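Local coordinates for protein ADP-dependent L-serine kinase SerK (Thermococcus kodakarensis KOD1, PDB 5X0J) that phosphorylates free L-serine at the expense of ADP, giving O-phospho-L-serine and AMP in the first step of cysteine biosynthesis from serine, at residues L110-E115 with D166-E171; I139-V144 with K159-V164. The protein carries 1 engineered substitution. All coordinates share one frame; numbering follows the deposited sequence.

Contact 1. Residues L110-E115 with D166-E171; sequences LNEVVE and DEMSVE
V113 and M168 mark the nearest approach of the two helical segments, their CA atoms 8.0 Å apart, a separation that one long side chain has to bridge. M168 supplies it. Its chain runs extended as far as SD and then bends at chi3 (80°), and this bend swings the terminal methyl against the other helix. CE comes to 3.7 Å from CG of E112 and to 3.9 Å from CG2 of V113, lodging between a glutamate stem and a valine branch. The sulfur follows close behind, with SD 3.9 Å from CA of V113, against the backbone itself. With CG1 of V113 anti to the backbone N (chi1 174°), the other branch, CG2, lies beside that nitrogen and meets the methyl of M168. E112 contributes methylene rather than charge: its extended chain carries the carboxylate on past the methyl. Across the contact, E112 OE2 stands 6.6 Å from OE1 of E171, a like charge. I174 touches both V113 and M168, adding another apolar neighbour. Shortening M168 to an alanine would probably leave V113 CG2 and the E112 stem without their partner and open a gap between the helices. The closest atoms are all carbons or the thioether sulfur, so the M168 contact rests on dispersion and shape, while salt bridges from R116 of helix 110-119 to E167 and E171 add directed bonds alongside it.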
ATOM      1  N   LEU A 110       2.520 -21.450  -5.494  1.00 19.88           N
ATOM      2  CA  LEU A 110       3.307 -20.751  -6.512  1.00 19.74           C
ATOM      3  C   LEU A 110       2.796 -21.006  -7.924  1.00 20.05           C
ATOM      4  O   LEU A 110       2.561 -20.070  -8.674  1.00 19.21           O
ATOM      5  CB  LEU A 110       4.781 -21.152  -6.446  1.00 19.85           C
ATOM      6  CG  LEU A 110       5.669 -20.575  -7.565  1.00 19.63           C
ATOM      7  CD1 LEU A 110       5.818 -19.062  -7.394  1.00 19.16           C
ATOM      8  CD2 LEU A 110       7.015 -21.280  -7.610  1.00 19.96           C
ATOM      9  N   ASN A 111       2.650 -22.274  -8.295  1.00 21.07           N
ATOM     10  CA  ASN A 111       2.265 -22.607  -9.669  1.00 21.82           C
ATOM     11  C   ASN A 111       0.919 -22.001 -10.075  1.00 21.04           C
ATOM     12  O   ASN A 111       0.774 -21.505 -11.190  1.00 20.54           O
ATOM     13  CB  ASN A 111       2.271 -24.128  -9.892  1.00 23.56           C
ATOM     14  CG  ASN A 111       3.668 -24.738  -9.785  1.00 24.98           C
ATOM     15  OD1 ASN A 111       4.688 -24.051  -9.890  1.00 25.93           O
ATOM     16  ND2 ASN A 111       3.715 -26.052  -9.588  1.00 26.68           N
ATOM     17  N   GLU A 112      -0.041 -22.004  -9.158  1.00 20.92           N
ATOM     18  CA  GLU A 112      -1.338 -21.369  -9.396  1.00 20.95           C
ATOM     19  C   GLU A 112      -1.208 -19.853  -9.616  1.00 19.10           C
ATOM     20  O   GLU A 112      -1.837 -19.298 -10.519  1.00 18.39           O
ATOM     21  CB  GLU A 112      -2.279 -21.636  -8.221  1.00 22.61           C
ATOM     22  CG  GLU A 112      -3.736 -21.325  -8.502  1.00 24.37           C
ATOM     23  CD  GLU A 112      -4.663 -21.802  -7.394  1.00 26.05           C
ATOM     24  OE1 GLU A 112      -4.229 -21.888  -6.214  1.00 28.22           O
ATOM     25  OE2 GLU A 112      -5.826 -22.097  -7.708  1.00 28.31           O
ATOM     26  N   VAL A 113      -0.404 -19.199  -8.780  1.00 17.64           N
ATOM     27  CA  VAL A 113      -0.145 -17.760  -8.918  1.00 16.63           C
ATOM     28  C   VAL A 113       0.548 -17.484 -10.263  1.00 16.12           C
ATOM     29  O   VAL A 113       0.108 -16.619 -11.020  1.00 15.61           O
ATOM     30  CB  VAL A 113       0.663 -17.194  -7.716  1.00 16.02           C
ATOM     31  CG1 VAL A 113       1.059 -15.736  -7.941  1.00 15.63           C
ATOM     32  CG2 VAL A 113      -0.148 -17.300  -6.426  1.00 16.10           C
ATOM     33  N   VAL A 114       1.593 -18.247 -10.580  1.00 16.06           N
ATOM     34  CA  VAL A 114       2.319 -18.062 -11.849  1.00 16.17           C
ATOM     35  C   VAL A 114       1.397 -18.232 -13.069  1.00 16.43           C
ATOM     36  O   VAL A 114       1.445 -17.424 -14.007  1.00 16.22           O
ATOM     37  CB  VAL A 114       3.556 -18.986 -11.932  1.00 16.36           C
ATOM     38  CG1 VAL A 114       4.180 -18.957 -13.329  1.00 16.40           C
ATOM     39  CG2 VAL A 114       4.584 -18.581 -10.887  1.00 16.40           C
ATOM     40  N   GLU A 115       0.563 -19.270 -13.060  1.00 17.11           N
ATOM     41  CA  GLU A 115      -0.439 -19.533 -14.111  0.50 17.48           C
ATOM     42  C   GLU A 115      -1.348 -18.325 -14.320  1.00 17.10           C
ATOM     43  O   GLU A 115      -1.631 -17.905 -15.449  1.00 17.27           O
ATOM     44  CB  GLU A 115      -1.287 -20.763 -13.722  0.50 18.29           C
ATOM     45  CG  GLU A 115      -2.435 -21.121 -14.660  0.50 19.09           C
ATOM     46  CD  GLU A 115      -3.105 -22.436 -14.289  0.50 19.89           C
ATOM     47  OE1 GLU A 115      -3.387 -22.652 -13.089  0.50 20.66           O
ATOM     48  OE2 GLU A 115      -3.364 -23.247 -15.202  0.50 20.55           O
ATOM     49  N   ASP A 166      -4.917  -9.471  -5.972  1.00 13.32           N
ATOM     50  CA  ASP A 166      -6.199  -9.007  -5.421  1.00 13.54           C
ATOM     51  C   ASP A 166      -7.307 -10.019  -5.689  1.00 13.77           C
ATOM     52  O   ASP A 166      -8.031 -10.423  -4.782  1.00 13.70           O
ATOM     53  CB  ASP A 166      -6.553  -7.656  -6.036  1.00 13.84           C
ATOM     54  CG  ASP A 166      -7.684  -6.948  -5.329  1.00 14.01           C
ATOM     55  OD1 ASP A 166      -7.695  -6.901  -4.078  1.00 14.32           O
ATOM     56  OD2 ASP A 166      -8.535  -6.380  -6.043  1.00 14.42           O
ATOM     57  N   GLU A 167      -7.413 -10.450  -6.939  1.00 13.96           N
ATOM     58  CA  GLU A 167      -8.434 -11.420  -7.311  1.00 14.56           C
ATOM     59  C   GLU A 167      -8.269 -12.756  -6.593  1.00 14.42           C
ATOM     60  O   GLU A 167      -9.245 -13.324  -6.105  1.00 14.48           O
ATOM     61  CB  GLU A 167      -8.420 -11.648  -8.814  1.00 15.05           C
ATOM     62  CG  GLU A 167      -8.873 -10.433  -9.603  1.00 15.74           C
ATOM     63  CD  GLU A 167      -8.605 -10.559 -11.092  1.00 16.54           C
ATOM     64  OE1 GLU A 167      -8.108 -11.611 -11.548  1.00 18.13           O
ATOM     65  OE2 GLU A 167      -8.893  -9.584 -11.814  1.00 17.45           O
ATOM     66  N   MET A 168      -7.040 -13.257  -6.540  1.00 14.26           N
ATOM     67  CA  MET A 168      -6.782 -14.533  -5.874  1.00 14.51           C
ATOM     68  C   MET A 168      -7.049 -14.452  -4.379  1.00 14.53           C
ATOM     69  O   MET A 168      -7.510 -15.424  -3.784  1.00 14.56           O
ATOM     70  CB  MET A 168      -5.367 -15.025  -6.159  1.00 14.66           C
ATOM     71  CG  MET A 168      -5.156 -15.376  -7.625  1.00 14.86           C
ATOM     72  SD  MET A 168      -3.549 -16.089  -8.000  1.00 15.33           S
ATOM     73  CE  MET A 168      -3.821 -17.788  -7.474  1.00 15.86           C
ATOM     74  N   SER A 169      -6.768 -13.294  -3.788  1.00 14.27           N
ATOM     75  CA  SER A 169      -7.077 -13.025  -2.380  0.70 14.60           C
ATOM     76  C   SER A 169      -8.587 -13.055  -2.127  1.00 14.96           C
ATOM     77  O   SER A 169      -9.075 -13.706  -1.198  1.00 15.49           O
ATOM     78  CB  SER A 169      -6.476 -11.671  -1.997  0.70 14.43           C
ATOM     79  OG  SER A 169      -6.980 -11.175  -0.776  0.70 14.76           O
ATOM     80  N   VAL A 170      -9.333 -12.354  -2.975  1.00 15.12           N
ATOM     81  CA  VAL A 170     -10.804 -12.328  -2.862  1.00 15.71           C
ATOM     82  C   VAL A 170     -11.407 -13.717  -3.061  1.00 16.54           C
ATOM     83  O   VAL A 170     -12.367 -14.084  -2.373  1.00 17.27           O
ATOM     84  CB  VAL A 170     -11.411 -11.296  -3.834  1.00 15.64           C
ATOM     85  CG1 VAL A 170     -12.931 -11.409  -3.906  1.00 15.86           C
ATOM     86  CG2 VAL A 170     -11.012  -9.886  -3.407  1.00 15.42           C
ATOM     87  N   GLU A 171     -10.832 -14.482  -3.985  1.00 16.97           N
ATOM     88  CA  GLU A 171     -11.266 -15.861  -4.241  1.00 17.99           C
ATOM     89  C   GLU A 171     -10.887 -16.848  -3.118  1.00 18.29           C
ATOM     90  O   GLU A 171     -11.385 -17.973  -3.104  1.00 19.21           O
ATOM     91  CB  GLU A 171     -10.689 -16.355  -5.577  1.00 18.42           C
ATOM     92  CG  GLU A 171     -11.236 -15.639  -6.822  1.00 18.82           C
ATOM     93  CD  GLU A 171     -10.294 -15.706  -8.011  1.00 19.43           C
ATOM     94  OE1 GLU A 171      -9.479 -16.649  -8.076  1.00 20.10           O
ATOM     95  OE2 GLU A 171     -10.363 -14.813  -8.900  1.00 20.07           O
TER

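Contact 2. Residues I139-V144 with K159-V164; sequences IAFALV and KKVSKV
S162 gives its OG hydrogen to the carbonyl O of Q158, one turn back in its own helix, while the same oxygen sits near the plane of the F141 ring, at its edge, 4.4 Å from CE2. That bond satisfies the buried hydroxyl inside the helix, and against the ring the oxygen is merely packed. Most of the contact falls to V161. F141 points its CG anti to its own carbonyl carbon (chi1 -81°), which sends the ring from the strand to the helix, and there one side of it, CD2 and CE2, meets the valine. CD2 lies 3.8 Å from V161 CG1, and CE2 is also 3.8 Å from that methyl. The branch point is just as near, with V161 CB 3.8 Å from CD2. CG2 of V161 reaches the same CD2 at 3.9 Å, so the fork of the valine bears on the ring obliquely. Beyond the ring, V161 also touches F198 and L122, and S162 touches P220. The phosphoserine site is not far off: the side chain of S162 lies about 8 Å from that of K221, which binds the product, and about 11 Å from the bound phosphoserine. On the strand side, A140 and F141 both pair with I151 through their backbones, a classic beta bulge. It lies within an antiparallel sheet, where strand 141-144 runs between 148-151 and 196-199, and the next helix, 155-170, folds back to pack on that sheet.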
ATOM      1  N   ILE A 139      13.008  -4.278 -13.595  1.00 13.50           N
ATOM      2  CA  ILE A 139      11.852  -5.128 -13.847  1.00 13.10           C
ATOM      3  C   ILE A 139      10.709  -4.687 -12.932  1.00 12.81           C
ATOM      4  O   ILE A 139      10.936  -3.923 -11.988  1.00 13.19           O
ATOM      5  CB  ILE A 139      12.197  -6.620 -13.617  1.00 13.04           C
ATOM      6  CG1 ILE A 139      12.673  -6.893 -12.185  1.00 13.09           C
ATOM      7  CG2 ILE A 139      13.274  -7.070 -14.601  1.00 13.32           C
ATOM      8  CD1 ILE A 139      12.911  -8.363 -11.905  1.00 13.10           C
ATOM      9  N   ALA A 140       9.501  -5.172 -13.212  1.00 12.31           N
ATOM     10  CA  ALA A 140       8.310  -4.759 -12.455  1.00 12.16           C
ATOM     11  C   ALA A 140       8.361  -5.316 -11.030  1.00 11.84           C
ATOM     12  O   ALA A 140       8.152  -4.590 -10.058  1.00 11.79           O
ATOM     13  CB  ALA A 140       7.055  -5.234 -13.166  1.00 12.14           C
ATOM     14  N   PHE A 141       8.637  -6.610 -10.916  1.00 11.68           N
ATOM     15  CA  PHE A 141       8.767  -7.275  -9.628  1.00 11.65           C
ATOM     16  C   PHE A 141       9.701  -8.470  -9.768  1.00 11.75           C
ATOM     17  O   PHE A 141       9.749  -9.097 -10.833  1.00 11.86           O
ATOM     18  CB  PHE A 141       7.425  -7.866  -9.161  1.00 11.75           C
ATOM     19  CG  PHE A 141       6.459  -6.900  -8.515  1.00 11.80           C
ATOM     20  CD1 PHE A 141       6.707  -6.348  -7.257  1.00 11.78           C
ATOM     21  CD2 PHE A 141       5.238  -6.632  -9.123  1.00 11.87           C
ATOM     22  CE1 PHE A 141       5.771  -5.516  -6.647  1.00 11.80           C
ATOM     23  CE2 PHE A 141       4.320  -5.786  -8.525  1.00 11.88           C
ATOM     24  CZ  PHE A 141       4.577  -5.237  -7.287  1.00 11.92           C
ATOM     25  N   ALA A 142      10.405  -8.795  -8.689  1.00 11.81           N
ATOM     26  CA  ALA A 142      11.017 -10.115  -8.509  1.00 12.06           C
ATOM     27  C   ALA A 142      10.096 -10.929  -7.619  1.00 12.26           C
ATOM     28  O   ALA A 142       9.706 -10.459  -6.553  1.00 12.56           O
ATOM     29  CB  ALA A 142      12.396 -10.001  -7.880  1.00 12.22           C
ATOM     30  N   LEU A 143       9.754 -12.132  -8.061  1.00 12.52           N
ATOM     31  CA  LEU A 143       8.953 -13.072  -7.278  1.00 12.89           C
ATOM     32  C   LEU A 143       9.914 -14.069  -6.664  1.00 13.32           C
ATOM     33  O   LEU A 143      10.496 -14.886  -7.390  1.00 13.50           O
ATOM     34  CB  LEU A 143       7.941 -13.761  -8.195  1.00 13.07           C
ATOM     35  CG  LEU A 143       7.152 -14.942  -7.641  1.00 13.34           C
ATOM     36  CD1 LEU A 143       6.393 -14.533  -6.392  1.00 13.34           C
ATOM     37  CD2 LEU A 143       6.201 -15.452  -8.706  1.00 13.47           C
ATOM     38  N   VAL A 144      10.128 -13.973  -5.355  1.00 13.86           N
ATOM     39  CA  VAL A 144      11.210 -14.696  -4.703  1.00 14.80           C
ATOM     40  C   VAL A 144      10.753 -15.454  -3.469  1.00 15.43           C
ATOM     41  O   VAL A 144       9.944 -14.975  -2.675  1.00 15.07           O
ATOM     42  CB  VAL A 144      12.409 -13.771  -4.384  1.00 15.14           C
ATOM     43  CG1 VAL A 144      12.976 -13.187  -5.664  1.00 15.24           C
ATOM     44  CG2 VAL A 144      12.042 -12.670  -3.403  1.00 15.42           C
ATOM     45  N   LYS A 159       0.790  -3.155 -11.950  1.00 12.64           N
ATOM     46  CA  LYS A 159      -0.664  -3.173 -11.806  1.00 12.80           C
ATOM     47  C   LYS A 159      -1.281  -4.526 -12.156  1.00 12.68           C
ATOM     48  O   LYS A 159      -2.186  -4.993 -11.474  1.00 12.77           O
ATOM     49  CB  LYS A 159      -1.303  -2.057 -12.625  1.00 13.10           C
ATOM     50  CG  LYS A 159      -0.974  -0.670 -12.105  1.00 13.46           C
ATOM     51  CD  LYS A 159      -1.605   0.414 -12.954  1.00 14.00           C
ATOM     52  CE  LYS A 159      -1.430   1.771 -12.303  1.00 14.45           C
ATOM     53  NZ  LYS A 159      -1.885   2.880 -13.188  1.00 15.18           N
ATOM     54  N   LYS A 160      -0.794  -5.169 -13.217  1.00 12.81           N
ATOM     55  CA  LYS A 160      -1.336  -6.474 -13.605  1.00 13.04           C
ATOM     56  C   LYS A 160      -1.035  -7.520 -12.533  1.00 12.48           C
ATOM     57  O   LYS A 160      -1.904  -8.317 -12.183  1.00 12.29           O
ATOM     58  CB  LYS A 160      -0.784  -6.914 -14.961  1.00 13.63           C
ATOM     59  CG  LYS A 160      -1.289  -6.063 -16.113  1.00 14.46           C
ATOM     60  CD  LYS A 160      -0.695  -6.482 -17.448  1.00 15.16           C
ATOM     61  CE  LYS A 160      -1.123  -5.535 -18.557  1.00 16.04           C
ATOM     62  NZ  LYS A 160      -0.478  -5.847 -19.858  1.00 16.59           N
ATOM     63  N   VAL A 161       0.187  -7.503 -12.002  1.00 12.35           N
ATOM     64  CA  VAL A 161       0.539  -8.400 -10.896  1.00 12.24           C
ATOM     65  C   VAL A 161      -0.390  -8.172  -9.701  1.00 12.08           C
ATOM     66  O   VAL A 161      -0.940  -9.112  -9.146  1.00 11.82           O
ATOM     67  CB  VAL A 161       2.012  -8.227 -10.452  1.00 12.21           C
ATOM     68  CG1 VAL A 161       2.294  -8.967  -9.148  1.00 12.24           C
ATOM     69  CG2 VAL A 161       2.954  -8.721 -11.538  1.00 12.32           C
ATOM     70  N   SER A 162      -0.572  -6.904  -9.328  1.00 11.97           N
ATOM     71  CA  SER A 162      -1.340  -6.561  -8.145  1.00 11.91           C
ATOM     72  C   SER A 162      -2.808  -6.977  -8.302  1.00 12.12           C
ATOM     73  O   SER A 162      -3.442  -7.419  -7.349  1.00 12.18           O
ATOM     74  CB  SER A 162      -1.224  -5.071  -7.872  1.00 11.88           C
ATOM     75  OG  SER A 162       0.128  -4.726  -7.589  1.00 11.64           O
ATOM     76  N   LYS A 163      -3.337  -6.827  -9.519  1.00 12.43           N
ATOM     77  CA  LYS A 163      -4.710  -7.222  -9.842  1.00 13.19           C
ATOM     78  C   LYS A 163      -4.917  -8.736  -9.676  1.00 13.02           C
ATOM     79  O   LYS A 163      -5.898  -9.178  -9.093  1.00 13.03           O
ATOM     80  CB  LYS A 163      -5.049  -6.777 -11.265  1.00 13.99           C
ATOM     81  CG  LYS A 163      -6.439  -7.139 -11.765  1.00 14.97           C
ATOM     82  CD  LYS A 163      -6.636  -6.569 -13.162  1.00 15.94           C
ATOM     83  CE  LYS A 163      -7.944  -7.033 -13.796  1.00 16.71           C
ATOM     84  NZ  LYS A 163      -7.909  -8.468 -14.187  1.00 17.10           N
ATOM     85  N   VAL A 164      -3.977  -9.521 -10.184  1.00 13.06           N
ATOM     86  CA  VAL A 164      -4.043 -10.962 -10.016  1.00 13.26           C
ATOM     87  C   VAL A 164      -4.043 -11.341  -8.531  1.00 13.17           C
ATOM     88  O   VAL A 164      -4.849 -12.166  -8.107  1.00 13.21           O
ATOM     89  CB  VAL A 164      -2.885 -11.660 -10.756  1.00 13.37           C
ATOM     90  CG1 VAL A 164      -2.730 -13.122 -10.322  1.00 13.49           C
ATOM     91  CG2 VAL A 164      -3.108 -11.576 -12.257  1.00 13.59           C
TER

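Overall arrangement
Helix 155-170 serves both contacts, meeting helix 110-119 in contact 1 and strand 141-144 in contact 2; along the chain, contact 2 is nested within the loop that contact 1 closes. Their centres are 12 Å apart, and they join directly where L143 packs on L110 and V114, CD2 of L143 lying 3.9 Å from CD1 of L110. Both are buried and apolar, but they differ in setting. Contact 1 is helix on helix, further from the chain's centre and bordered by charged glutamates, and it lies away from the annotated sites. Contact 2 is helix on sheet, wholly among buried residues, with an aromatic ring in place of a thioether, and nearer the phosphoserine site.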